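Local coordinates for protein dihydroneopterin triphosphate diphosphatase (Escherichia coli O157:H7, PDB 5U7F) that probably hydrolyses dihydroneopterin triphosphate to the monophosphate and pyrophosphate for folate biosynthesis, and also cleaves nucleoside triphosphates, dATP by preference, at residues V5-P9 / R90-V95; V24-R30 / E117-W123; L70-Q76 / W102-P108; T78-E82 / S135-R139. One frame throughout, in Å; residues are numbered along the deposited sequence.

Contact 1 of 4, residues V5-P9 / R90-V95. With SO4 (sulfate ion), chain C.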
# COMPACT_ATOMS: atom_id res chain seq x y z
N VAL A 5 -16.10 5.32 -12.02
CA VAL A 5 -15.18 5.25 -13.17
C VAL A 5 -14.24 4.04 -13.02
O VAL A 5 -14.11 3.48 -11.93
CB VAL A 5 -14.34 6.54 -13.30
CG1 VAL A 5 -13.25 6.60 -12.19
CG2 VAL A 5 -13.73 6.66 -14.68
N TYR A 6 -13.57 3.66 -14.10
CA TYR A 6 -12.65 2.53 -14.05
C TYR A 6 -11.32 2.84 -13.36
O TYR A 6 -10.64 3.82 -13.66
CB TYR A 6 -12.39 2.03 -15.46
CG TYR A 6 -13.64 1.49 -16.11
CD1 TYR A 6 -14.57 0.78 -15.37
CD2 TYR A 6 -13.89 1.70 -17.46
CE1 TYR A 6 -15.72 0.29 -15.95
CE2 TYR A 6 -15.04 1.21 -18.05
CZ TYR A 6 -15.95 0.50 -17.29
OH TYR A 6 -17.10 -0.01 -17.86
N LYS A 7 -10.96 1.97 -12.42
CA LYS A 7 -9.64 1.96 -11.83
C LYS A 7 -8.59 1.59 -12.91
O LYS A 7 -8.88 0.81 -13.82
CB LYS A 7 -9.57 0.95 -10.69
CG LYS A 7 -10.15 1.40 -9.36
CD LYS A 7 -9.63 0.51 -8.23
CE LYS A 7 -9.76 1.19 -6.87
NZ LYS A 7 -8.60 0.90 -5.98
N ARG A 8 -7.38 2.12 -12.81
CA ARG A 8 -6.33 1.75 -13.77
C ARG A 8 -5.60 0.50 -13.27
O ARG A 8 -5.33 0.39 -12.08
CB ARG A 8 -5.34 2.90 -13.98
CG ARG A 8 -5.95 4.21 -14.50
CD ARG A 8 -5.16 4.81 -15.69
NE ARG A 8 -3.72 4.82 -15.45
CZ ARG A 8 -2.83 3.95 -15.95
NH1 ARG A 8 -3.20 2.95 -16.76
NH2 ARG A 8 -1.54 4.08 -15.62
N PRO A 9 -5.24 -0.44 -14.16
CA PRO A 9 -4.57 -1.67 -13.73
C PRO A 9 -3.03 -1.53 -13.62
O PRO A 9 -2.29 -2.47 -13.91
CB PRO A 9 -4.94 -2.65 -14.82
CG PRO A 9 -5.07 -1.81 -16.04
CD PRO A 9 -5.62 -0.50 -15.59
N ARG A 90 -14.66 -3.05 -10.83
CA ARG A 90 -14.12 -1.69 -10.81
C ARG A 90 -13.18 -1.40 -11.97
O ARG A 90 -12.72 -0.26 -12.12
CB ARG A 90 -13.34 -1.42 -9.51
CG ARG A 90 -14.13 -1.25 -8.22
CD ARG A 90 -15.14 -0.10 -8.25
NE ARG A 90 -14.72 1.05 -9.05
CZ ARG A 90 -13.97 2.06 -8.61
NH1 ARG A 90 -13.51 2.07 -7.36
NH2 ARG A 90 -13.67 3.05 -9.43
N TYR A 91 -12.80 -2.43 -12.72
CA TYR A 91 -11.89 -2.24 -13.87
C TYR A 91 -12.59 -2.42 -15.21
O TYR A 91 -13.62 -3.09 -15.32
CB TYR A 91 -10.71 -3.21 -13.79
CG TYR A 91 -9.87 -3.00 -12.55
CD1 TYR A 91 -10.27 -3.52 -11.32
CD2 TYR A 91 -8.68 -2.31 -12.61
CE1 TYR A 91 -9.50 -3.35 -10.18
CE2 TYR A 91 -7.90 -2.14 -11.48
CZ TYR A 91 -8.32 -2.65 -10.27
OH TYR A 91 -7.54 -2.47 -9.14
N ALA A 92 -11.98 -1.86 -16.25
CA ALA A 92 -12.58 -1.89 -17.57
C ALA A 92 -12.83 -3.31 -18.05
O ALA A 92 -12.14 -4.25 -17.64
CB ALA A 92 -11.69 -1.15 -18.56
N PRO A 93 -13.82 -3.49 -18.93
CA PRO A 93 -14.14 -4.83 -19.40
C PRO A 93 -12.93 -5.57 -19.97
O PRO A 93 -12.16 -5.00 -20.77
CB PRO A 93 -15.21 -4.58 -20.48
CG PRO A 93 -15.88 -3.33 -20.02
CD PRO A 93 -14.80 -2.49 -19.41
N GLY A 94 -12.73 -6.80 -19.51
CA GLY A 94 -11.65 -7.64 -19.99
C GLY A 94 -10.37 -7.50 -19.19
O GLY A 94 -9.40 -8.24 -19.43
N VAL A 95 -10.34 -6.53 -18.29
CA VAL A 95 -9.16 -6.31 -17.44
C VAL A 95 -9.22 -7.25 -16.23
O VAL A 95 -10.13 -7.17 -15.43
CB VAL A 95 -9.07 -4.86 -16.95
CG1 VAL A 95 -7.96 -4.72 -15.92
CG2 VAL A 95 -8.77 -3.92 -18.11
S SO4 C . -6.91 3.48 -4.92
O1 SO4 C . -6.71 2.06 -5.24
O2 SO4 C . -8.35 3.72 -4.82
O3 SO4 C . -6.23 3.80 -3.65
O4 SO4 C . -6.37 4.32 -5.98
O HOH W 1 -9.38 -0.37 -16.04
O HOH W 2 -5.34 -0.79 -9.26
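The guanidinium of R90 reaches across to the backbone of V5: NH2 donates to V5 O at 2.6 Å, the oxygen lying in the guanidinium plane and the donor nearly in line with the C=O bond. Bends at chi2 (-59°) and chi3 (-33°) fold the arginine back to that carbonyl. Two residues on, K7 N donates to R90 O at 2.9 Å, so R90 grips the segment 5-9 by side chain and backbone. Two waters extend the polar seam, one joining K7 O to A92 N, the other R8 O to Y91 OH. Outside these bonds each tyrosine ring packs on the other segment. A92 CA sits over the centre of the Y6 ring, 3.7 Å from its centroid, a CH-pi contact, and P93 CD touches the phenol at OH and CZ. K7 lays CB over a face of the Y91 ring, 3.9 Å from its centroid, and CG over the R90 guanidinium. P9 CB meets V95 CG1 at 3.8 Å, on the last residue of the type II turn A92-V95, whose carbonyls A92 O and V95 O both accept from R88. The lysine end leads toward a sulfate, probably from the crystallisation liquor, that S42 N binds; its very short approach is doubtful. The loops thus pack round K7, substrate-binding by similarity, its side chain about 5 Å from a bound cobalt ion, consistent with a place beside the Nudix active site.

Contact 2 of 4, residues V24-R30 / E117-W123. With CO (cobalt (II) ion), chain E; CO (cobalt (II) ion), chain F.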
# COMPACT_ATOMS: atom_id res chain seq x y z
N VAL A 24 4.43 -2.74 11.37
CA VAL A 24 3.88 -2.41 10.05
C VAL A 24 2.44 -1.92 10.17
O VAL A 24 1.63 -2.53 10.86
CB VAL A 24 3.92 -3.64 9.15
CG1 VAL A 24 3.29 -3.38 7.83
CG2 VAL A 24 5.38 -4.04 8.94
N LEU A 25 2.18 -0.78 9.55
CA LEU A 25 0.90 -0.13 9.56
C LEU A 25 -0.04 -0.82 8.58
O LEU A 25 0.25 -0.87 7.39
CB LEU A 25 1.07 1.34 9.20
CG LEU A 25 -0.24 2.10 8.99
CD1 LEU A 25 -1.05 2.17 10.28
CD2 LEU A 25 -0.02 3.46 8.40
N MET A 26 -1.14 -1.34 9.09
CA MET A 26 -2.11 -2.04 8.25
C MET A 26 -3.46 -1.37 8.35
O MET A 26 -3.89 -0.96 9.45
CB MET A 26 -2.17 -3.49 8.65
CG MET A 26 -0.85 -4.21 8.47
SD MET A 26 -0.28 -4.27 6.74
CE MET A 26 -1.57 -5.30 6.08
N LEU A 27 -4.13 -1.29 7.20
CA LEU A 27 -5.32 -0.49 7.05
C LEU A 27 -6.46 -1.37 6.55
O LEU A 27 -6.27 -2.17 5.65
CB LEU A 27 -5.06 0.66 6.08
CG LEU A 27 -3.86 1.57 6.35
CD1 LEU A 27 -3.53 2.40 5.14
CD2 LEU A 27 -4.20 2.46 7.49
N GLN A 28 -7.62 -1.22 7.15
CA GLN A 28 -8.82 -2.03 6.87
C GLN A 28 -9.63 -1.47 5.71
O GLN A 28 -10.11 -0.35 5.79
CB GLN A 28 -9.69 -2.09 8.12
CG GLN A 28 -10.86 -3.04 7.95
CD GLN A 28 -11.70 -3.11 9.21
OE1 GLN A 28 -11.79 -2.15 9.97
NE2 GLN A 28 -12.33 -4.26 9.43
N ARG A 29 -9.78 -2.21 4.62
CA ARG A 29 -10.48 -1.64 3.46
C ARG A 29 -11.98 -1.44 3.69
O ARG A 29 -12.60 -2.14 4.51
CB ARG A 29 -10.30 -2.51 2.22
CG ARG A 29 -8.91 -2.46 1.67
CD ARG A 29 -8.87 -3.13 0.28
NE ARG A 29 -9.68 -2.40 -0.69
CZ ARG A 29 -9.31 -1.27 -1.28
NH1 ARG A 29 -8.13 -0.72 -1.00
NH2 ARG A 29 -10.11 -0.67 -2.15
N ARG A 30 -12.54 -0.46 2.98
CA ARG A 30 -13.97 -0.16 3.09
C ARG A 30 -14.83 -1.04 2.19
O ARG A 30 -15.96 -1.38 2.55
CB ARG A 30 -14.22 1.30 2.75
CG ARG A 30 -13.84 2.33 3.84
CD ARG A 30 -14.53 3.68 3.57
NE ARG A 30 -15.91 3.35 3.24
CZ ARG A 30 -16.92 3.29 4.10
NH1 ARG A 30 -16.74 3.64 5.38
NH2 ARG A 30 -18.11 2.90 3.67
N GLU A 117 -9.51 6.56 3.26
CA GLU A 117 -10.01 5.51 2.37
C GLU A 117 -10.41 4.23 3.12
O GLU A 117 -10.99 3.31 2.53
CB GLU A 117 -8.90 5.21 1.31
CG GLU A 117 -9.27 4.25 0.19
CD GLU A 117 -8.15 4.11 -0.86
OE1 GLU A 117 -7.54 3.00 -0.97
OE2 GLU A 117 -7.89 5.10 -1.60
N HIS A 118 -10.11 4.16 4.42
CA HIS A 118 -10.22 2.91 5.17
C HIS A 118 -11.15 3.01 6.38
O HIS A 118 -11.66 4.07 6.66
CB HIS A 118 -8.83 2.49 5.61
CG HIS A 118 -7.92 2.13 4.47
ND1 HIS A 118 -7.24 3.08 3.74
CD2 HIS A 118 -7.63 0.94 3.91
CE1 HIS A 118 -6.54 2.49 2.79
NE2 HIS A 118 -6.75 1.18 2.87
N LEU A 119 -11.34 1.91 7.09
CA LEU A 119 -12.26 1.85 8.23
C LEU A 119 -11.54 1.97 9.59
O LEU A 119 -12.14 2.39 10.60
CB LEU A 119 -13.04 0.55 8.18
CG LEU A 119 -14.02 0.34 7.02
CD1 LEU A 119 -14.51 -1.09 6.97
CD2 LEU A 119 -15.21 1.28 7.14
N ALA A 120 -10.26 1.61 9.60
CA ALA A 120 -9.47 1.40 10.83
C ALA A 120 -8.02 1.21 10.45
O ALA A 120 -7.74 0.91 9.29
CB ALA A 120 -9.93 0.20 11.57
N TYR A 121 -7.12 1.36 11.43
CA TYR A 121 -5.69 1.05 11.23
C TYR A 121 -5.15 0.30 12.45
O TYR A 121 -5.67 0.41 13.59
CB TYR A 121 -4.88 2.33 10.96
CG TYR A 121 -4.64 3.19 12.18
CD1 TYR A 121 -5.54 4.19 12.54
CD2 TYR A 121 -3.50 3.02 12.94
CE1 TYR A 121 -5.32 4.99 13.66
CE2 TYR A 121 -3.26 3.82 14.07
CZ TYR A 121 -4.17 4.80 14.41
OH TYR A 121 -3.93 5.59 15.53
N LYS A 122 -4.12 -0.51 12.22
CA LYS A 122 -3.41 -1.22 13.28
C LYS A 122 -1.91 -1.27 13.00
O LYS A 122 -1.49 -1.44 11.85
CB LYS A 122 -3.95 -2.65 13.43
CG LYS A 122 -5.23 -2.76 14.21
CD LYS A 122 -5.01 -2.41 15.69
CE LYS A 122 -6.30 -2.54 16.51
NZ LYS A 122 -6.16 -1.86 17.82
N TRP A 123 -1.09 -1.12 14.05
CA TRP A 123 0.35 -1.40 13.95
C TRP A 123 0.58 -2.83 14.39
O TRP A 123 0.18 -3.23 15.48
CB TRP A 123 1.18 -0.44 14.83
CG TRP A 123 1.19 0.98 14.34
CD1 TRP A 123 0.36 2.00 14.73
CD2 TRP A 123 2.05 1.52 13.36
NE1 TRP A 123 0.65 3.14 14.04
CE2 TRP A 123 1.69 2.88 13.18
CE3 TRP A 123 3.10 1.00 12.61
CZ2 TRP A 123 2.36 3.71 12.30
CZ3 TRP A 123 3.74 1.80 11.76
CH2 TRP A 123 3.38 3.15 11.59
CO CO E . -6.16 5.77 -2.67
CO CO F . -5.64 2.73 -1.94
O HOH W 3 -6.17 1.02 -3.19
O HOH W 4 -10.76 0.90 1.43
O HOH W 5 -6.95 6.66 -4.17
O HOH W 6 -6.48 7.70 -1.79
O HOH W 7 -4.83 1.62 -0.23
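The carboxylate of E117 bridges two cobalt ions, OE1 to one and OE2 to the other, each at 2.1 Å; E56 and E60 of the Nudix box and T40 O complete the protein ligands of these sites. The side chain is extended, CG anti to the backbone N (chi1 -174°), which carries the carboxylate to the metals from the end of an antiparallel strand pair in the Nudix fold. Strand 120-123 is at the sheet border and runs against 24-29. M26 and K122 form a hydrogen-bonded pair, N and O exchanged at 2.8 Å both ways, and Q28 adds two bonds, its N to A120 O and its O from L119 N. L25 CB lies over the six-membered ring of W123, while L25 CD1 and L27 CD2 press on Y121. L27 CB also lies over a face of the H118 imidazole, a CH-pi contact 3.6 Å from its centroid, and H118 NE2 is hydrogen-bonded to Q37 OE1. R29, substrate-binding by similarity, is salt-bridged to D31; its NH1, hydrogen-bonded to Q37 OE1, stands 3.8 Å from E117 OE1. Where the pair frays, a water accepts from R30 N and donates to E117 O, both at 2.7 Å.

Contact 3 of 4, residues L70-Q76 / W102-P108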
# COMPACT_ATOMS: atom_id res chain seq x y z
N LEU A 70 10.73 13.01 4.97
CA LEU A 70 10.83 11.56 5.03
C LEU A 70 11.32 11.10 3.67
O LEU A 70 11.26 11.86 2.71
CB LEU A 70 9.49 10.92 5.39
CG LEU A 70 8.86 11.40 6.70
CD1 LEU A 70 7.39 11.09 6.74
CD2 LEU A 70 9.55 10.77 7.92
N THR A 71 11.76 9.86 3.60
CA THR A 71 12.33 9.32 2.37
C THR A 71 11.51 8.13 1.85
O THR A 71 11.46 7.06 2.46
CB THR A 71 13.80 8.88 2.59
OG1 THR A 71 14.51 9.95 3.23
CG2 THR A 71 14.46 8.54 1.27
N LEU A 72 10.87 8.34 0.71
CA LEU A 72 10.11 7.28 0.06
C LEU A 72 11.06 6.44 -0.78
O LEU A 72 11.64 6.93 -1.74
CB LEU A 72 9.00 7.87 -0.79
CG LEU A 72 8.17 6.85 -1.56
CD1 LEU A 72 7.28 6.09 -0.60
CD2 LEU A 72 7.35 7.55 -2.64
N ILE A 73 11.26 5.19 -0.41
CA ILE A 73 12.23 4.36 -1.13
C ILE A 73 11.55 3.51 -2.20
O ILE A 73 10.56 2.83 -1.93
CB ILE A 73 13.00 3.46 -0.17
CG1 ILE A 73 13.81 4.33 0.81
CG2 ILE A 73 13.89 2.47 -0.94
CD1 ILE A 73 14.44 3.56 1.92
N ASP A 74 12.09 3.57 -3.41
CA ASP A 74 11.66 2.71 -4.50
C ASP A 74 12.34 1.35 -4.27
O ASP A 74 13.57 1.26 -4.26
CB ASP A 74 12.01 3.35 -5.85
CG ASP A 74 11.55 2.54 -7.05
OD1 ASP A 74 11.34 1.31 -6.92
OD2 ASP A 74 11.42 3.16 -8.13
N CYS A 75 11.55 0.32 -4.03
CA CYS A 75 12.06 -1.03 -3.78
C CYS A 75 12.61 -1.72 -5.03
O CYS A 75 13.16 -2.82 -4.93
CB CYS A 75 10.95 -1.89 -3.20
SG CYS A 75 10.41 -1.41 -1.55
N GLN A 76 12.45 -1.10 -6.20
CA GLN A 76 12.84 -1.68 -7.48
C GLN A 76 12.29 -3.10 -7.63
O GLN A 76 13.03 -4.04 -7.93
CB GLN A 76 14.37 -1.66 -7.66
CG GLN A 76 14.97 -0.25 -7.83
CD GLN A 76 16.42 -0.30 -8.33
OE1 GLN A 76 16.98 -1.38 -8.55
NE2 GLN A 76 17.03 0.87 -8.52
N TRP A 102 6.52 -1.51 -6.00
CA TRP A 102 6.64 -1.49 -4.54
C TRP A 102 7.51 -0.33 -4.08
O TRP A 102 8.56 -0.06 -4.67
CB TRP A 102 7.24 -2.80 -3.99
CG TRP A 102 6.41 -4.02 -4.16
CD1 TRP A 102 5.12 -4.08 -4.63
CD2 TRP A 102 6.81 -5.36 -3.89
NE1 TRP A 102 4.71 -5.38 -4.65
CE2 TRP A 102 5.72 -6.18 -4.20
CE3 TRP A 102 7.99 -5.95 -3.42
CZ2 TRP A 102 5.76 -7.56 -4.05
CZ3 TRP A 102 8.02 -7.31 -3.26
CH2 TRP A 102 6.91 -8.11 -3.59
N PHE A 103 7.09 0.29 -2.99
CA PHE A 103 7.86 1.33 -2.29
C PHE A 103 7.85 1.03 -0.78
O PHE A 103 6.99 0.31 -0.25
CB PHE A 103 7.27 2.72 -2.55
CG PHE A 103 7.30 3.14 -3.98
CD1 PHE A 103 6.35 2.68 -4.89
CD2 PHE A 103 8.30 3.99 -4.44
CE1 PHE A 103 6.40 3.08 -6.21
CE2 PHE A 103 8.35 4.38 -5.78
CZ PHE A 103 7.41 3.94 -6.65
N CYS A 104 8.82 1.60 -0.07
CA CYS A 104 8.98 1.38 1.37
C CYS A 104 9.02 2.77 2.01
O CYS A 104 9.58 3.70 1.42
CB CYS A 104 10.25 0.55 1.66
SG CYS A 104 10.58 -0.76 0.40
N LEU A 105 8.37 2.95 3.14
CA LEU A 105 8.42 4.22 3.86
C LEU A 105 8.62 3.95 5.35
O LEU A 105 7.76 3.38 6.02
CB LEU A 105 7.17 5.06 3.61
CG LEU A 105 7.08 6.35 4.44
CD1 LEU A 105 8.23 7.29 4.09
CD2 LEU A 105 5.75 7.04 4.25
N ALA A 106 9.77 4.38 5.84
CA ALA A 106 10.17 4.18 7.21
C ALA A 106 9.83 5.44 7.98
O ALA A 106 10.30 6.50 7.63
CB ALA A 106 11.65 3.88 7.28
N LEU A 107 8.95 5.32 8.98
CA LEU A 107 8.72 6.42 9.91
C LEU A 107 9.64 6.21 11.10
O LEU A 107 10.04 5.08 11.40
CB LEU A 107 7.27 6.47 10.36
CG LEU A 107 6.24 6.51 9.23
CD1 LEU A 107 4.84 6.52 9.82
CD2 LEU A 107 6.45 7.71 8.31
N PRO A 108 10.00 7.30 11.79
CA PRO A 108 10.92 7.07 12.91
C PRO A 108 10.29 6.33 14.07
O PRO A 108 10.98 5.56 14.75
CB PRO A 108 11.34 8.49 13.32
CG PRO A 108 10.34 9.40 12.73
CD PRO A 108 9.83 8.73 11.49
O HOH W 8 11.98 5.27 4.04
O HOH W 9 11.78 7.95 6.02
O HOH W 10 9.48 -0.30 -7.23
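A disulfide joins C75 and C104, SG to SG at 2.1 Å, with a C-S-S-C torsion of 113°. Both sulfurs stand beside their own backbone N, C104 with chi1 of -37°, and the bridge runs diagonally between adjacent antiparallel strands, C104 pairing with I73 rather than C75. Backbone bonds make up the second group: I73 N donates to C104 O at 2.9 Å, C104 N to I73 O at 2.8 Å, and C75 N gives a more bent bond to W102 O at 3.1 Å. Toward L70 the strands part, and two waters fill in, each linking T71 to A106. Near Q76 an Asx turn forms within segment 70-76, Q76 N donating to D74 OD1 at 2.7 Å, which helps orient the D74 carboxylate, while D74 CB rests by F103 CE2. Apolar contacts gather mainly on the L72, F103 and L105 face and go on to L70 and L107: L72 CD1 touches F103 CB at 3.9 Å, L70 CB meets L105 CD1, and L70 CD1 meets L107 CD2. Strand 72-76 belongs to the sheet's border strand, and 102-107 lies between it and strand 10-18. L72 and F103 face helix 49-61, in the Nudix box, C75 and W102 helix 136-147.

Contact 4 of 4, residues T78-E82 / S135-R139. With SO4 (sulfate ion), chain B.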
# COMPACT_ATOMS: atom_id res chain seq x y z
N THR A 78 8.50 -4.94 -9.22
CA THR A 78 7.18 -4.87 -9.86
C THR A 78 6.67 -6.30 -10.00
O THR A 78 7.40 -7.19 -10.46
CB THR A 78 7.25 -4.20 -11.25
OG1 THR A 78 7.57 -2.82 -11.12
CG2 THR A 78 5.93 -4.29 -11.98
N VAL A 79 5.42 -6.54 -9.60
CA VAL A 79 4.79 -7.84 -9.78
C VAL A 79 3.47 -7.64 -10.49
O VAL A 79 2.97 -6.52 -10.57
CB VAL A 79 4.56 -8.53 -8.44
CG1 VAL A 79 5.91 -8.86 -7.78
CG2 VAL A 79 3.69 -7.65 -7.56
N GLU A 80 2.91 -8.74 -11.00
CA GLU A 80 1.62 -8.73 -11.68
C GLU A 80 0.75 -9.82 -11.06
O GLU A 80 1.21 -10.92 -10.80
CB GLU A 80 1.79 -8.96 -13.17
CG GLU A 80 0.48 -8.89 -13.93
CD GLU A 80 0.61 -9.34 -15.39
OE1 GLU A 80 1.34 -8.68 -16.16
OE2 GLU A 80 -0.03 -10.36 -15.76
N PHE A 81 -0.50 -9.50 -10.76
CA PHE A 81 -1.36 -10.46 -10.12
C PHE A 81 -2.77 -10.35 -10.65
O PHE A 81 -3.14 -9.35 -11.29
CB PHE A 81 -1.34 -10.30 -8.59
CG PHE A 81 -1.69 -8.93 -8.09
CD1 PHE A 81 -3.00 -8.52 -7.95
CD2 PHE A 81 -0.68 -8.07 -7.69
CE1 PHE A 81 -3.29 -7.25 -7.45
CE2 PHE A 81 -0.97 -6.84 -7.20
CZ PHE A 81 -2.26 -6.43 -7.08
N GLU A 82 -3.53 -11.41 -10.39
CA GLU A 82 -4.92 -11.49 -10.78
C GLU A 82 -5.74 -10.64 -9.82
O GLU A 82 -5.60 -10.74 -8.58
CB GLU A 82 -5.40 -12.93 -10.77
CG GLU A 82 -6.88 -13.12 -11.18
CD GLU A 82 -7.12 -13.08 -12.70
OE1 GLU A 82 -6.14 -13.21 -13.47
OE2 GLU A 82 -8.31 -12.91 -13.11
N SER A 135 -3.55 -10.05 0.35
CA SER A 135 -2.77 -9.85 -0.87
C SER A 135 -1.39 -10.52 -0.80
O SER A 135 -0.56 -10.20 0.09
CB SER A 135 -2.62 -8.35 -1.13
OG SER A 135 -1.58 -8.04 -2.04
N TRP A 136 -1.13 -11.44 -1.73
CA TRP A 136 0.15 -12.14 -1.72
C TRP A 136 1.28 -11.20 -2.01
O TRP A 136 2.35 -11.43 -1.51
CB TRP A 136 0.17 -13.34 -2.69
CG TRP A 136 0.12 -13.06 -4.16
CD1 TRP A 136 -0.95 -13.21 -4.96
CD2 TRP A 136 1.21 -12.69 -5.00
NE1 TRP A 136 -0.62 -12.91 -6.27
CE2 TRP A 136 0.70 -12.59 -6.32
CE3 TRP A 136 2.56 -12.40 -4.76
CZ2 TRP A 136 1.49 -12.21 -7.38
CZ3 TRP A 136 3.35 -12.02 -5.83
CH2 TRP A 136 2.81 -11.92 -7.13
N SER A 137 1.06 -10.13 -2.76
CA SER A 137 2.16 -9.23 -3.09
C SER A 137 2.50 -8.35 -1.87
O SER A 137 3.67 -8.11 -1.57
CB SER A 137 1.82 -8.38 -4.31
OG SER A 137 0.66 -7.62 -4.07
N ASN A 138 1.46 -7.88 -1.19
CA ASN A 138 1.61 -7.12 0.07
C ASN A 138 2.36 -7.94 1.11
O ASN A 138 3.29 -7.43 1.76
CB ASN A 138 0.24 -6.72 0.61
CG ASN A 138 0.26 -5.46 1.51
OD1 ASN A 138 -0.75 -4.74 1.57
ND2 ASN A 138 1.40 -5.20 2.21
N ARG A 139 1.99 -9.20 1.24
CA ARG A 139 2.71 -10.12 2.10
C ARG A 139 4.17 -10.21 1.74
O ARG A 139 5.06 -10.05 2.60
CB ARG A 139 2.08 -11.48 2.04
CG ARG A 139 2.89 -12.58 2.72
CD ARG A 139 2.03 -13.81 2.92
NE ARG A 139 1.82 -14.48 1.65
CZ ARG A 139 0.66 -14.66 1.03
NH1 ARG A 139 -0.51 -14.21 1.53
NH2 ARG A 139 0.69 -15.33 -0.12
S SO4 B . -1.78 -14.78 -9.44
O1 SO4 B . -2.60 -15.99 -9.47
O2 SO4 B . -1.66 -14.26 -10.79
O3 SO4 B . -2.45 -13.80 -8.58
O4 SO4 B . -0.46 -15.11 -8.90
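Strand 78-82 passes the first turn of helix 136-147 with its backbone well separated from it, V79 CA and S137 CA, the nearest pair, being 7.3 Å apart. V79 CG2 and S137 CB bridge that gap at 3.8 Å, and W136 adds the widest contact beside it. Its chi1 of 68° puts CG between the backbone N and the carbonyl carbon and swings the indole toward the strand. There F81 CB sits 3.6 Å from both W136 NE1 and CZ2, V79 CB lies 4.0 Å from W136 CH2, and E80 O comes up at the indole edge near CZ2. Deeper in, the F81 ring approaches S137 OG through CE2, and that hydroxyl is hydrogen-bonded to E100 of the neighbouring strand 97-107. S135 stands at the N-cap of the helix, its OG accepting from N138 N at 3.2 Å. At the outer edge, one sulfate oxygen, O3, receives both W136 NE1 at 3.1 Å and E82 N at 3.2 Å, the latter bond almost straight at 171°; R97 NH1 also binds this ion. E80 and E82 are both salt-bridged to R97. Strand and helix touch mostly through carbon, with E80 O and S137 OG close to ring atoms, while W136 NE1 and E82 N meet on one anion, consistent with the predicted substrate-binding role of F81, E82 and S135, although the sulfate probably came from the crystallisation liquor.

Contacts 2 and 3 are partly buried and belong to the two borders of the same mixed sheet; contacts 1 and 4 lie at the surface. Contact 3 and contact 4 share strand 72-82 and touch, W102 CZ2 lying 3.3 Å from S137 O, so helix 136-147 rests on both. Contacts 2 and 3 meet where W123 packs on L107. Contact 1, about 27 Å from contact 3 between centres, joins two loops and lies on the other side of the chain's centre from contact 3. The chemistry follows the place: regular strand pairing in 2 and 3, with metal ligation added in one and a disulfide in the other, against an arginine clasp and waters in 1 and an apolar, sulfate-bridged meeting in 4.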